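Local coordinates for adhesion and penetration protein autotransporter (Haemophilus influenzae, PDB 3SYJ) that promotes bacterial adherence to and invasion of host cells, self-associates during bacterial aggregation, and probably acts as a serine protease, at residues A[278-283]-A[290-295]; A[339-344]-A[364-369]; A[354-359]-A[377-382]; A[384-389]-A[404-409]; A[392-397]-A[410-415]. All coordinates share one frame; numbering follows the deposited sequence.

Contact 1: A[278-283]-A[290-295]; sequences GVYTIS and GSITQK
Y280 lays the CD1–CE1 side of its ring alongside Q294, the two side chains running the same way from one face of a beta hairpin. The closest touch is from CE1 of Y280 to CG of Q294 at 3.4 Å, and the ring is turned 39° from the glutamine's amide plane. Q294 reaches this place because its CG stands anti to the backbone N (chi1 -159°) and the chain then runs on extended. Both polar ends converge on one hydroxyl, since Y280 OH and Q294 NE2 each hydrogen-bond OG1 of T273. On the same face the isoleucines meet more loosely, with CG1 of I282 4.1 Å from CG1 of I292.

Backbone bonds zip the antiparallel strands at the pairs T281–T293 and S283–S291; the shortest runs from T293 N to T281 O at 2.7 Å. A further, nearly straight bond, from K295 N to V279 O (2.9 Å, 172°), carries the ladder past the last residue of the second strand. The face bearing T281 and T293 is watered: one water donates to both V279 O and T293 O and also hydrogen-bonds OG1 of T281.

Strand 348-352 pairs in parallel with the hairpin's first strand and strand 301-308 antiparallel with its second, while I282 and I292 turn inward onto L340 of strand 340-343.

Contact 2: A[339-344]-A[364-369]; sequences TLYFMD and YFEGNF
Y341, F342 and M343 pair in parallel register with Y364, F365 and E366, successive rungs of the right-handed beta-helix of the Hap passenger domain. Four backbone hydrogen bonds form the ladder, alternating in direction: Y364 N to L340 O, F342 N to Y364 O, E366 N to F342 O (the shortest, 2.8 Å) and D344 N to E366 O.

Aromatic contacts fill the inward side. The rings of F342 and F365 run side by side, planes 14° apart, but are slid so far that they barely overlap. F369 completes the cluster: F342 turns an edge to its face, offset, with ring centroids 6.0 Å apart, and CZ of F369 comes 3.6 Å from CB of F342. I292 and W394 of neighbouring strands pack on this cluster.

On the other face two tyrosines, a methionine and a glutamate meet. CB of Y364 sits at the edge of the Y341 ring, 3.4 Å from CD1, and the two tyrosine side chains cross at about a right angle. With CG of Y341 anti to the backbone N (chi1 180°), its ring lies beside E366, 77° from the carboxylate plane, and OH is 3.2 Å from CB of E366. M343 and E366 lie side by side, CG to CG at 3.5 Å.

Past the M343–E366 pair, one water donates to D344 O (2.8 Å) and accepts from N368 N (2.9 Å).

Contact 3: A[354-359]-A[377-382]; sequences SDINQG and QTWQGA
W379 gives its indole N-H to the side chain of Q358: NE1 lies 2.8 Å from OE1, which sits in the ring plane, and the donor lies in the amide carbonyl plane. The two flat groups are nonetheless turned 68° apart. CG of W379 is anti to the backbone N (chi1 175°), which starts the indole toward Q358. CD1 of W379 touches CG2 of I356 at 3.9 Å.

Backbone bonds pair the two short parallel strands, on successive turns of the beta-helix. Q358 N donates to Q380 O (2.8 Å) and I356 N to T378 O, whereas the bond from Q380 N to I356 O is weak, bent to 121°. Ahead of them OD1 of D355 accepts from T378 N at 2.9 Å, met from above the carboxylate plane. A water donates to I356 O and also hydrogen-bonds OG1 of T378.

Further out, N357 closes an Asx turn, its OD1 accepting from G359 N (3.0 Å), and the amide of Q358 is fixed at its other end because NE2 donates to E338 O. Q358 and W379 touch L363 of strand 363-366, Q358 also L306 of strand 301-308, and I356 leans on I282 of strand 279-285.

Contact 4: A[384-389]-A[404-409]; sequences IHVSEN and LSKIGK
H385 spreads its imidazole over the backbone of G408 and crosses the side chain of I407 at about a right angle. At the root, CB of H385 lies 3.8 Å from CG1 of I407, and CG is anti to the backbone N (chi1 -178°). Along one side of the ring, CD2 comes 3.7 Å from the same CG1, while CD1 of I407 lies at the edge, in the ring plane. At the tip, NE2 is 3.5 Å from CA of G408, and CE1 is close to that carbon as well. The glycine carbon stands 3.7 Å from the ring centroid and 19° off the normal, a CH-pi contact over the face. Its backbone angles call for glycine, and with no CB, G408 can lie close to both V386 O and the ring. H385 also stacks with the ring of Y364 on the preceding rung.

Three backbone bonds join the parallel strands, which belong to neighbouring turns of the beta-helix: I384 N to S405 O, I407 N to I384 O, and V386 N to I407 O. On the other face, CD1 of I384 meets CD1 of L404 at 3.8 Å, in a layer shared with W379 and W394.

The lysine K406 is buried on that inner face. Its NZ donates to I407 O at 2.8 Å, reaching it from the face opposite V386 N, and also hydrogen-bonds D428 O and G410 O. Three carbonyl oxygens thus accept from NZ, which would be expected to offset much of the cost of burying the ammonium group, even though these acceptors carry no full charge.

Contact 5: A[392-397]-A[410-415]; sequences VTWKVN and GTLHVQ
W394 N donates to H413 O in a 2.8 Å bond that approaches from above the carbonyl plane, 36° out of it. It belongs to a four-bond parallel ladder between consecutive rungs of the beta-helix. V392 N donates to T411 O and H413 N to V392 O, both at 2.9 Å; Q415 N, just after strand 411-414, meets W394 O at 2.8 Å. The bonds run alternately from one segment and the other, as parallel pairing requires, and the strand axes diverge by 27°.

Inside, the side chain of L412 reaches across to both V392 and W394. One methyl does the work: CD2 comes within 3.5 Å of CB of W394 and lies 4.1 Å from CG1 of V392. CG of W394 stands anti to the backbone N (chi1 -169°), and its ring leads away from the second segment, with CB of V396 over one face toward the rim. The indole goes on to pack against L363, while V392 shares F365 and V371 of adjoining strands, so apolar contacts link this rung to its neighbours.

The outer face, partly exposed, is more polar. T393 and H413 pair there, with the methyl of the threonine oblique to the imidazole, and H413 packs on I432 of the following strand. Beyond them K395 and Q415 lie side by side, pointing the same way, and CG of K395 passes 3.6 Å from the backbone O of Q415.

Contact 1 stands apart as an antiparallel hairpin at the start of the series, with waters on one face; the other four are parallel pairings between turns of the beta-helix. Contacts 2 and 4 share one parallel sheet, in which strands 363-366 and 384-386 are neighbours, and their centres lie about 10 Å apart. Contact 5 belongs to another side of the coil, as does contact 1, whereas contact 3 is a short two-strand pair leaning on side-chain bonds. Contact 4 is the most buried and holds a lysine indoors; contact 2 has an all-aromatic cluster, and contact 5 a leucine methyl against valine and the root of a tryptophan. Contacts 4 and 5 alternate along the chain.

Contact 1: A[278-283]-A[290-295]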
# COMPACT_ATOMS: atom_id res chain seq x y z
N GLY A 278 -2.05 69.17 -6.41
CA GLY A 278 -1.24 70.32 -6.07
C GLY A 278 0.17 70.23 -6.64
O GLY A 278 0.69 69.14 -6.89
N VAL A 279 0.79 71.38 -6.87
CA VAL A 279 2.14 71.42 -7.41
C VAL A 279 2.96 72.43 -6.63
O VAL A 279 2.69 73.63 -6.66
CB VAL A 279 2.14 71.75 -8.92
CG1 VAL A 279 3.57 71.87 -9.44
CG2 VAL A 279 1.39 70.68 -9.71
N TYR A 280 3.97 71.93 -5.92
CA TYR A 280 4.78 72.76 -5.04
C TYR A 280 6.22 72.77 -5.54
O TYR A 280 6.72 71.76 -6.02
CB TYR A 280 4.69 72.23 -3.60
CG TYR A 280 3.26 72.03 -3.17
CD1 TYR A 280 2.54 73.07 -2.59
CD2 TYR A 280 2.62 70.82 -3.37
CE1 TYR A 280 1.22 72.90 -2.22
CE2 TYR A 280 1.30 70.65 -3.00
CZ TYR A 280 0.60 71.69 -2.43
OH TYR A 280 -0.71 71.49 -2.07
N THR A 281 6.87 73.93 -5.44
CA THR A 281 8.27 74.04 -5.83
C THR A 281 9.07 74.59 -4.66
O THR A 281 8.71 75.61 -4.07
CB THR A 281 8.46 74.95 -7.06
OG1 THR A 281 7.53 74.58 -8.09
CG2 THR A 281 9.88 74.82 -7.60
N ILE A 282 10.16 73.91 -4.32
CA ILE A 282 10.93 74.24 -3.13
C ILE A 282 12.35 74.63 -3.48
O ILE A 282 12.98 74.04 -4.36
CB ILE A 282 10.94 73.06 -2.12
CG1 ILE A 282 11.59 73.47 -0.80
CG2 ILE A 282 11.67 71.85 -2.70
CD1 ILE A 282 11.35 72.48 0.34
N SER A 283 12.85 75.65 -2.80
CA SER A 283 14.24 76.04 -2.93
C SER A 283 14.72 76.64 -1.62
O SER A 283 13.91 77.03 -0.78
CB SER A 283 14.40 77.05 -4.07
OG SER A 283 13.56 78.17 -3.85
N GLY A 290 14.46 79.56 3.01
CA GLY A 290 13.87 78.73 1.98
C GLY A 290 12.51 79.23 1.55
O GLY A 290 11.91 80.10 2.19
N SER A 291 12.01 78.66 0.46
CA SER A 291 10.72 79.06 -0.08
C SER A 291 10.00 77.91 -0.77
O SER A 291 10.62 77.07 -1.42
CB SER A 291 10.91 80.22 -1.06
OG SER A 291 9.74 81.01 -1.11
N ILE A 292 8.68 77.88 -0.62
CA ILE A 292 7.85 76.91 -1.30
C ILE A 292 6.84 77.67 -2.16
O ILE A 292 6.02 78.42 -1.65
CB ILE A 292 7.07 76.01 -0.32
CG1 ILE A 292 8.02 75.04 0.39
CG2 ILE A 292 5.99 75.24 -1.04
CD1 ILE A 292 7.33 74.20 1.46
N THR A 293 6.90 77.45 -3.46
CA THR A 293 5.95 78.07 -4.37
C THR A 293 4.80 77.12 -4.70
O THR A 293 5.02 76.00 -5.15
CB THR A 293 6.63 78.54 -5.67
OG1 THR A 293 7.26 79.81 -5.44
CG2 THR A 293 5.62 78.68 -6.78
N GLN A 294 3.58 77.53 -4.45
CA GLN A 294 2.38 76.78 -4.79
C GLN A 294 1.76 77.26 -6.08
O GLN A 294 1.39 78.39 -6.20
CB GLN A 294 1.37 76.96 -3.67
CG GLN A 294 0.29 75.93 -3.55
CD GLN A 294 -0.62 76.23 -2.39
OE1 GLN A 294 -0.23 76.92 -1.48
NE2 GLN A 294 -1.83 75.72 -2.42
N LYS A 295 1.74 76.36 -7.04
CA LYS A 295 1.20 76.60 -8.35
C LYS A 295 0.02 77.49 -8.31
O LYS A 295 0.04 78.58 -8.83
CB LYS A 295 0.74 75.33 -9.00
CG LYS A 295 0.41 75.52 -10.45
CD LYS A 295 1.34 74.71 -11.29
CE LYS A 295 1.28 75.11 -12.69
NZ LYS A 295 -0.02 74.80 -13.21
O HOH W 1 5.00 75.24 -7.76
O HOH W 2 10.82 77.35 -4.69

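Contact 2: A[339-344]-A[364-369]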
# COMPACT_ATOMS: atom_id res chain seq x y z
N THR A 339 9.84 71.31 10.13
CA THR A 339 9.27 70.13 9.50
C THR A 339 8.09 70.54 8.61
O THR A 339 7.34 71.45 8.95
CB THR A 339 8.85 69.10 10.56
OG1 THR A 339 10.04 68.54 11.14
CG2 THR A 339 8.00 67.99 9.96
N LEU A 340 7.95 69.89 7.46
CA LEU A 340 6.91 70.28 6.51
C LEU A 340 5.89 69.18 6.37
O LEU A 340 6.22 68.00 6.46
CB LEU A 340 7.52 70.59 5.15
CG LEU A 340 8.57 71.69 5.10
CD1 LEU A 340 9.29 71.63 3.76
CD2 LEU A 340 7.96 73.07 5.34
N TYR A 341 4.64 69.57 6.14
CA TYR A 341 3.55 68.60 6.01
C TYR A 341 2.82 68.84 4.69
O TYR A 341 2.26 69.91 4.47
CB TYR A 341 2.58 68.70 7.19
CG TYR A 341 1.41 67.73 7.12
CD1 TYR A 341 1.56 66.39 7.46
CD2 TYR A 341 0.15 68.16 6.71
CE1 TYR A 341 0.50 65.51 7.39
CE2 TYR A 341 -0.92 67.29 6.64
CZ TYR A 341 -0.75 65.96 6.98
OH TYR A 341 -1.81 65.09 6.91
N PHE A 342 2.85 67.83 3.83
CA PHE A 342 2.23 67.91 2.52
C PHE A 342 1.07 66.94 2.46
O PHE A 342 1.23 65.74 2.70
CB PHE A 342 3.21 67.51 1.42
CG PHE A 342 4.34 68.49 1.21
CD1 PHE A 342 4.22 69.51 0.28
CD2 PHE A 342 5.54 68.36 1.89
CE1 PHE A 342 5.27 70.40 0.05
CE2 PHE A 342 6.59 69.24 1.68
CZ PHE A 342 6.45 70.26 0.76
N MET A 343 -0.10 67.45 2.11
CA MET A 343 -1.27 66.61 1.91
C MET A 343 -1.86 66.83 0.51
O MET A 343 -1.87 67.95 0.01
CB MET A 343 -2.32 66.93 2.97
CG MET A 343 -3.52 66.00 2.96
SD MET A 343 -4.92 66.71 3.85
CE MET A 343 -4.07 67.74 5.05
N ASP A 344 -2.31 65.77 -0.13
CA ASP A 344 -3.04 65.81 -1.39
C ASP A 344 -3.95 64.61 -1.53
O ASP A 344 -3.58 63.52 -1.22
CB ASP A 344 -2.08 65.91 -2.57
CG ASP A 344 -2.75 66.40 -3.84
OD1 ASP A 344 -2.57 67.51 -4.20
OD2 ASP A 344 -3.36 65.65 -4.53
N TYR A 364 6.52 65.02 6.15
CA TYR A 364 5.35 64.17 6.27
C TYR A 364 4.55 64.22 4.98
O TYR A 364 4.30 65.30 4.45
CB TYR A 364 4.46 64.62 7.43
CG TYR A 364 5.01 64.27 8.80
CD1 TYR A 364 6.10 64.94 9.32
CD2 TYR A 364 4.42 63.27 9.57
CE1 TYR A 364 6.61 64.62 10.58
CE2 TYR A 364 4.92 62.95 10.82
CZ TYR A 364 6.02 63.62 11.31
OH TYR A 364 6.51 63.30 12.56
N PHE A 365 4.18 63.06 4.46
CA PHE A 365 3.34 63.01 3.27
C PHE A 365 2.02 62.29 3.57
O PHE A 365 2.01 61.16 4.05
CB PHE A 365 4.07 62.34 2.10
CG PHE A 365 5.23 63.15 1.56
CD1 PHE A 365 5.02 64.16 0.63
CD2 PHE A 365 6.53 62.90 1.99
CE1 PHE A 365 6.08 64.91 0.14
CE2 PHE A 365 7.60 63.65 1.50
CZ PHE A 365 7.37 64.65 0.56
N GLU A 366 0.92 62.98 3.30
CA GLU A 366 -0.41 62.37 3.40
C GLU A 366 -1.06 62.37 2.01
O GLU A 366 -1.44 63.41 1.50
CB GLU A 366 -1.27 63.13 4.40
CG GLU A 366 -2.75 62.85 4.31
CD GLU A 366 -3.21 61.75 5.25
OE1 GLU A 366 -3.23 62.00 6.48
OE2 GLU A 366 -3.56 60.65 4.76
N GLY A 367 -1.17 61.19 1.39
CA GLY A 367 -1.62 61.10 0.02
C GLY A 367 -0.45 60.87 -0.92
O GLY A 367 0.71 60.94 -0.51
N ASN A 368 -0.75 60.58 -2.18
CA ASN A 368 0.30 60.25 -3.14
C ASN A 368 1.04 61.49 -3.63
O ASN A 368 0.42 62.52 -3.87
CB ASN A 368 -0.28 59.49 -4.33
CG ASN A 368 -1.03 58.26 -3.90
OD1 ASN A 368 -0.59 57.53 -3.02
ND2 ASN A 368 -2.19 58.03 -4.52
N PHE A 369 2.35 61.38 -3.76
CA PHE A 369 3.18 62.48 -4.25
C PHE A 369 4.24 62.00 -5.23
O PHE A 369 4.75 60.88 -5.13
CB PHE A 369 3.85 63.22 -3.09
CG PHE A 369 2.98 64.27 -2.47
CD1 PHE A 369 2.00 63.91 -1.56
CD2 PHE A 369 3.12 65.60 -2.80
CE1 PHE A 369 1.18 64.88 -0.98
CE2 PHE A 369 2.31 66.57 -2.24
CZ PHE A 369 1.34 66.22 -1.33
O HOH W 3 -3.60 61.13 -2.63

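Contact 3: A[354-359]-A[377-382]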
# COMPACT_ATOMS: atom_id res chain seq x y z
N SER A 354 16.29 73.53 -6.02
CA SER A 354 17.66 73.59 -5.52
C SER A 354 17.89 72.47 -4.52
O SER A 354 16.93 71.87 -4.04
CB SER A 354 17.94 74.93 -4.84
OG SER A 354 17.35 74.99 -3.55
N ASP A 355 19.15 72.19 -4.21
CA ASP A 355 19.45 71.30 -3.10
C ASP A 355 18.73 71.80 -1.86
O ASP A 355 18.56 73.01 -1.67
CB ASP A 355 20.94 71.26 -2.83
CG ASP A 355 21.70 70.53 -3.90
OD1 ASP A 355 21.05 69.88 -4.74
OD2 ASP A 355 22.95 70.62 -3.90
N ILE A 356 18.32 70.87 -1.01
CA ILE A 356 17.66 71.21 0.24
C ILE A 356 18.29 70.49 1.43
O ILE A 356 18.40 69.26 1.45
CB ILE A 356 16.16 70.88 0.19
CG1 ILE A 356 15.47 71.77 -0.83
CG2 ILE A 356 15.54 71.05 1.58
CD1 ILE A 356 15.36 73.22 -0.41
N ASN A 357 18.72 71.26 2.41
CA ASN A 357 19.12 70.78 3.71
C ASN A 357 18.22 71.36 4.78
O ASN A 357 18.34 72.47 5.20
CB ASN A 357 20.58 71.12 3.98
CG ASN A 357 21.11 70.50 5.25
OD1 ASN A 357 20.41 69.91 6.02
ND2 ASN A 357 22.37 70.62 5.43
N GLN A 358 17.28 70.53 5.16
CA GLN A 358 16.28 70.84 6.14
C GLN A 358 16.78 70.82 7.60
O GLN A 358 16.11 71.21 8.49
CB GLN A 358 15.13 69.87 5.92
CG GLN A 358 13.78 70.50 5.79
CD GLN A 358 12.68 69.53 5.46
OE1 GLN A 358 12.87 68.57 4.78
NE2 GLN A 358 11.54 69.81 5.94
N GLY A 359 18.00 70.37 7.80
CA GLY A 359 18.52 70.20 9.12
C GLY A 359 17.75 69.20 9.92
O GLY A 359 17.69 68.06 9.56
N GLN A 377 19.23 67.93 -8.02
CA GLN A 377 19.03 68.46 -6.68
C GLN A 377 18.90 67.32 -5.67
O GLN A 377 18.29 66.28 -5.96
CB GLN A 377 17.79 69.35 -6.64
CG GLN A 377 17.99 70.72 -7.30
CD GLN A 377 17.89 70.65 -8.81
OE1 GLN A 377 17.30 69.73 -9.37
NE2 GLN A 377 18.47 71.64 -9.49
N THR A 378 19.48 67.51 -4.48
CA THR A 378 19.43 66.50 -3.42
C THR A 378 18.57 66.94 -2.22
O THR A 378 18.24 68.12 -2.08
CB THR A 378 20.84 66.15 -2.90
OG1 THR A 378 21.45 67.33 -2.36
CG2 THR A 378 21.70 65.61 -4.04
N TRP A 379 18.20 65.98 -1.37
CA TRP A 379 17.52 66.31 -0.12
C TRP A 379 18.21 65.71 1.09
O TRP A 379 18.83 64.65 1.00
CB TRP A 379 16.05 65.87 -0.13
CG TRP A 379 15.35 66.10 1.21
CD1 TRP A 379 14.77 67.26 1.63
CD2 TRP A 379 15.16 65.14 2.27
NE1 TRP A 379 14.24 67.09 2.89
CE2 TRP A 379 14.45 65.81 3.30
CE3 TRP A 379 15.51 63.80 2.45
CZ2 TRP A 379 14.10 65.17 4.50
CZ3 TRP A 379 15.16 63.17 3.64
CH2 TRP A 379 14.46 63.86 4.65
N GLN A 380 18.07 66.39 2.23
CA GLN A 380 18.68 65.98 3.48
C GLN A 380 17.88 66.58 4.63
O GLN A 380 17.66 67.79 4.68
CB GLN A 380 20.11 66.50 3.54
CG GLN A 380 20.93 65.95 4.69
CD GLN A 380 22.35 66.47 4.70
OE1 GLN A 380 22.65 67.48 4.07
NE2 GLN A 380 23.23 65.79 5.42
N GLY A 381 17.43 65.74 5.56
CA GLY A 381 16.62 66.20 6.67
C GLY A 381 16.37 65.11 7.70
O GLY A 381 17.01 64.05 7.67
N ALA A 382 15.43 65.36 8.61
CA ALA A 382 15.20 64.45 9.72
C ALA A 382 14.80 63.06 9.23
O ALA A 382 15.23 62.05 9.79
CB ALA A 382 14.17 65.00 10.65
O HOH W 4 20.95 68.34 0.01

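Contact 4: A[384-389]-A[404-409]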
# COMPACT_ATOMS: atom_id res chain seq x y z
N ILE A 384 11.59 60.87 6.42
CA ILE A 384 10.34 60.97 5.67
C ILE A 384 9.26 60.09 6.27
O ILE A 384 9.48 58.89 6.50
CB ILE A 384 10.52 60.58 4.18
CG1 ILE A 384 11.64 61.41 3.55
CG2 ILE A 384 9.21 60.72 3.41
CD1 ILE A 384 11.99 60.96 2.16
N HIS A 385 8.10 60.68 6.52
CA HIS A 385 6.97 59.92 7.04
C HIS A 385 5.87 59.85 5.99
O HIS A 385 5.31 60.87 5.59
CB HIS A 385 6.44 60.56 8.33
CG HIS A 385 5.31 59.82 8.97
ND1 HIS A 385 4.04 59.80 8.44
CD2 HIS A 385 5.26 59.06 10.09
CE1 HIS A 385 3.26 59.06 9.21
NE2 HIS A 385 3.97 58.61 10.22
N VAL A 386 5.57 58.64 5.52
CA VAL A 386 4.54 58.43 4.52
C VAL A 386 3.34 57.73 5.15
O VAL A 386 3.49 56.65 5.73
CB VAL A 386 5.06 57.59 3.34
CG1 VAL A 386 3.99 57.44 2.28
CG2 VAL A 386 6.33 58.21 2.75
N SER A 387 2.17 58.35 5.01
CA SER A 387 0.92 57.86 5.60
C SER A 387 0.54 56.49 5.10
O SER A 387 0.97 56.07 4.02
CB SER A 387 -0.24 58.80 5.25
OG SER A 387 0.01 60.12 5.68
N GLU A 388 -0.32 55.82 5.86
CA GLU A 388 -0.89 54.55 5.43
C GLU A 388 -1.61 54.73 4.09
O GLU A 388 -2.32 55.71 3.89
CB GLU A 388 -1.88 54.03 6.47
CG GLU A 388 -2.26 52.58 6.24
CD GLU A 388 -3.14 52.01 7.34
OE1 GLU A 388 -3.53 52.76 8.26
OE2 GLU A 388 -3.43 50.79 7.28
N ASN A 389 -1.42 53.78 3.19
CA ASN A 389 -2.09 53.80 1.89
C ASN A 389 -1.60 54.90 0.95
O ASN A 389 -2.19 55.12 -0.10
CB ASN A 389 -3.60 53.90 2.08
CG ASN A 389 -4.18 52.73 2.85
OD1 ASN A 389 -5.04 52.91 3.70
ND2 ASN A 389 -3.69 51.53 2.56
N LEU A 404 19.06 58.44 5.62
CA LEU A 404 17.66 58.84 5.51
C LEU A 404 16.82 57.92 6.39
O LEU A 404 16.98 56.71 6.36
CB LEU A 404 17.20 58.80 4.04
CG LEU A 404 15.77 59.28 3.73
CD1 LEU A 404 15.67 59.88 2.32
CD2 LEU A 404 14.73 58.18 3.92
N SER A 405 15.93 58.52 7.19
CA SER A 405 15.00 57.79 8.04
C SER A 405 13.62 57.69 7.41
O SER A 405 12.97 58.71 7.15
CB SER A 405 14.87 58.49 9.39
OG SER A 405 16.07 58.44 10.13
N LYS A 406 13.17 56.46 7.16
CA LYS A 406 11.86 56.24 6.56
C LYS A 406 10.91 55.64 7.57
O LYS A 406 11.14 54.54 8.07
CB LYS A 406 11.96 55.34 5.32
CG LYS A 406 10.66 54.58 4.98
CD LYS A 406 9.69 55.43 4.18
CE LYS A 406 8.38 54.70 3.88
NZ LYS A 406 7.51 54.55 5.08
N ILE A 407 9.84 56.37 7.88
CA ILE A 407 8.83 55.87 8.81
C ILE A 407 7.44 56.05 8.21
O ILE A 407 7.31 56.46 7.07
CB ILE A 407 8.92 56.57 10.19
CG1 ILE A 407 8.78 58.08 10.05
CG2 ILE A 407 10.22 56.23 10.88
CD1 ILE A 407 8.80 58.80 11.39
N GLY A 408 6.42 55.73 8.99
CA GLY A 408 5.06 55.74 8.48
C GLY A 408 4.73 54.43 7.78
O GLY A 408 5.62 53.74 7.27
N LYS A 409 3.45 54.09 7.76
CA LYS A 409 3.02 52.84 7.15
C LYS A 409 3.01 52.89 5.63
O LYS A 409 2.85 51.85 4.98
CB LYS A 409 1.62 52.46 7.66
CG LYS A 409 1.54 52.12 9.14
CD LYS A 409 0.10 51.84 9.52
CE LYS A 409 -0.04 51.63 11.02
NZ LYS A 409 0.79 50.47 11.48

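Contact 5: A[392-397]-A[410-415]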
# COMPACT_ATOMS: atom_id res chain seq x y z
N VAL A 392 4.74 57.66 -2.15
CA VAL A 392 5.54 58.81 -2.51
C VAL A 392 6.64 58.37 -3.45
O VAL A 392 7.56 57.66 -3.05
CB VAL A 392 6.14 59.52 -1.27
CG1 VAL A 392 7.11 60.62 -1.71
CG2 VAL A 392 5.04 60.12 -0.42
N THR A 393 6.52 58.76 -4.71
CA THR A 393 7.54 58.47 -5.70
C THR A 393 8.70 59.45 -5.52
O THR A 393 8.56 60.64 -5.78
CB THR A 393 6.96 58.56 -7.11
OG1 THR A 393 5.81 57.72 -7.20
CG2 THR A 393 8.00 58.10 -8.13
N TRP A 394 9.83 58.93 -5.06
CA TRP A 394 10.94 59.75 -4.60
C TRP A 394 12.08 59.71 -5.61
O TRP A 394 12.81 58.73 -5.69
CB TRP A 394 11.43 59.25 -3.23
CG TRP A 394 12.40 60.16 -2.53
CD1 TRP A 394 13.75 60.01 -2.46
CD2 TRP A 394 12.09 61.35 -1.79
NE1 TRP A 394 14.30 61.04 -1.73
CE2 TRP A 394 13.30 61.88 -1.32
CE3 TRP A 394 10.90 62.03 -1.50
CZ2 TRP A 394 13.36 63.05 -0.56
CZ3 TRP A 394 10.96 63.18 -0.76
CH2 TRP A 394 12.18 63.69 -0.30
N LYS A 395 12.24 60.78 -6.38
CA LYS A 395 13.21 60.78 -7.47
C LYS A 395 14.43 61.64 -7.16
O LYS A 395 15.18 62.03 -8.05
CB LYS A 395 12.55 61.24 -8.77
CG LYS A 395 11.46 60.29 -9.24
CD LYS A 395 10.71 60.81 -10.46
CE LYS A 395 9.64 59.81 -10.89
NZ LYS A 395 8.70 60.36 -11.91
N VAL A 396 14.63 61.93 -5.88
CA VAL A 396 15.68 62.83 -5.44
C VAL A 396 16.75 62.07 -4.68
O VAL A 396 16.44 61.32 -3.76
CB VAL A 396 15.10 63.93 -4.56
CG1 VAL A 396 16.20 64.75 -3.95
CG2 VAL A 396 14.20 64.82 -5.40
N ASN A 397 18.01 62.25 -5.07
CA ASN A 397 19.11 61.54 -4.42
C ASN A 397 19.40 62.07 -3.02
O ASN A 397 18.84 63.08 -2.59
CB ASN A 397 20.37 61.61 -5.26
CG ASN A 397 20.39 60.60 -6.38
OD1 ASN A 397 20.77 60.92 -7.51
ND2 ASN A 397 19.97 59.37 -6.08
N GLY A 410 3.16 54.08 5.05
CA GLY A 410 3.09 54.24 3.61
C GLY A 410 4.33 53.80 2.85
O GLY A 410 5.31 53.34 3.44
N THR A 411 4.29 53.97 1.52
CA THR A 411 5.35 53.52 0.63
C THR A 411 6.25 54.65 0.10
O THR A 411 5.77 55.73 -0.23
CB THR A 411 4.77 52.74 -0.57
OG1 THR A 411 4.09 51.57 -0.08
CG2 THR A 411 5.86 52.33 -1.54
N LEU A 412 7.55 54.39 0.05
CA LEU A 412 8.52 55.30 -0.54
C LEU A 412 9.07 54.58 -1.75
O LEU A 412 9.82 53.62 -1.61
CB LEU A 412 9.67 55.55 0.43
CG LEU A 412 10.31 56.93 0.59
CD1 LEU A 412 11.83 56.81 0.56
CD2 LEU A 412 9.85 57.90 -0.47
N HIS A 413 8.69 55.02 -2.94
CA HIS A 413 9.16 54.39 -4.16
C HIS A 413 10.40 55.14 -4.65
O HIS A 413 10.29 56.18 -5.29
CB HIS A 413 8.04 54.38 -5.21
CG HIS A 413 8.42 53.77 -6.52
ND1 HIS A 413 9.53 52.97 -6.68
CD2 HIS A 413 7.82 53.82 -7.73
CE1 HIS A 413 9.60 52.56 -7.93
NE2 HIS A 413 8.58 53.07 -8.59
N VAL A 414 11.58 54.62 -4.34
CA VAL A 414 12.83 55.28 -4.70
C VAL A 414 13.16 55.10 -6.18
O VAL A 414 13.28 53.97 -6.67
CB VAL A 414 14.01 54.76 -3.86
CG1 VAL A 414 15.33 55.40 -4.30
CG2 VAL A 414 13.75 55.01 -2.40
N GLN A 415 13.31 56.22 -6.89
CA GLN A 415 13.46 56.18 -8.33
C GLN A 415 14.34 57.32 -8.84
O GLN A 415 14.09 57.88 -9.91
CB GLN A 415 12.08 56.24 -8.99
CG GLN A 415 11.93 55.39 -10.23
CD GLN A 415 10.50 55.40 -10.76
OE1 GLN A 415 9.94 54.36 -11.10
NE2 GLN A 415 9.91 56.59 -10.82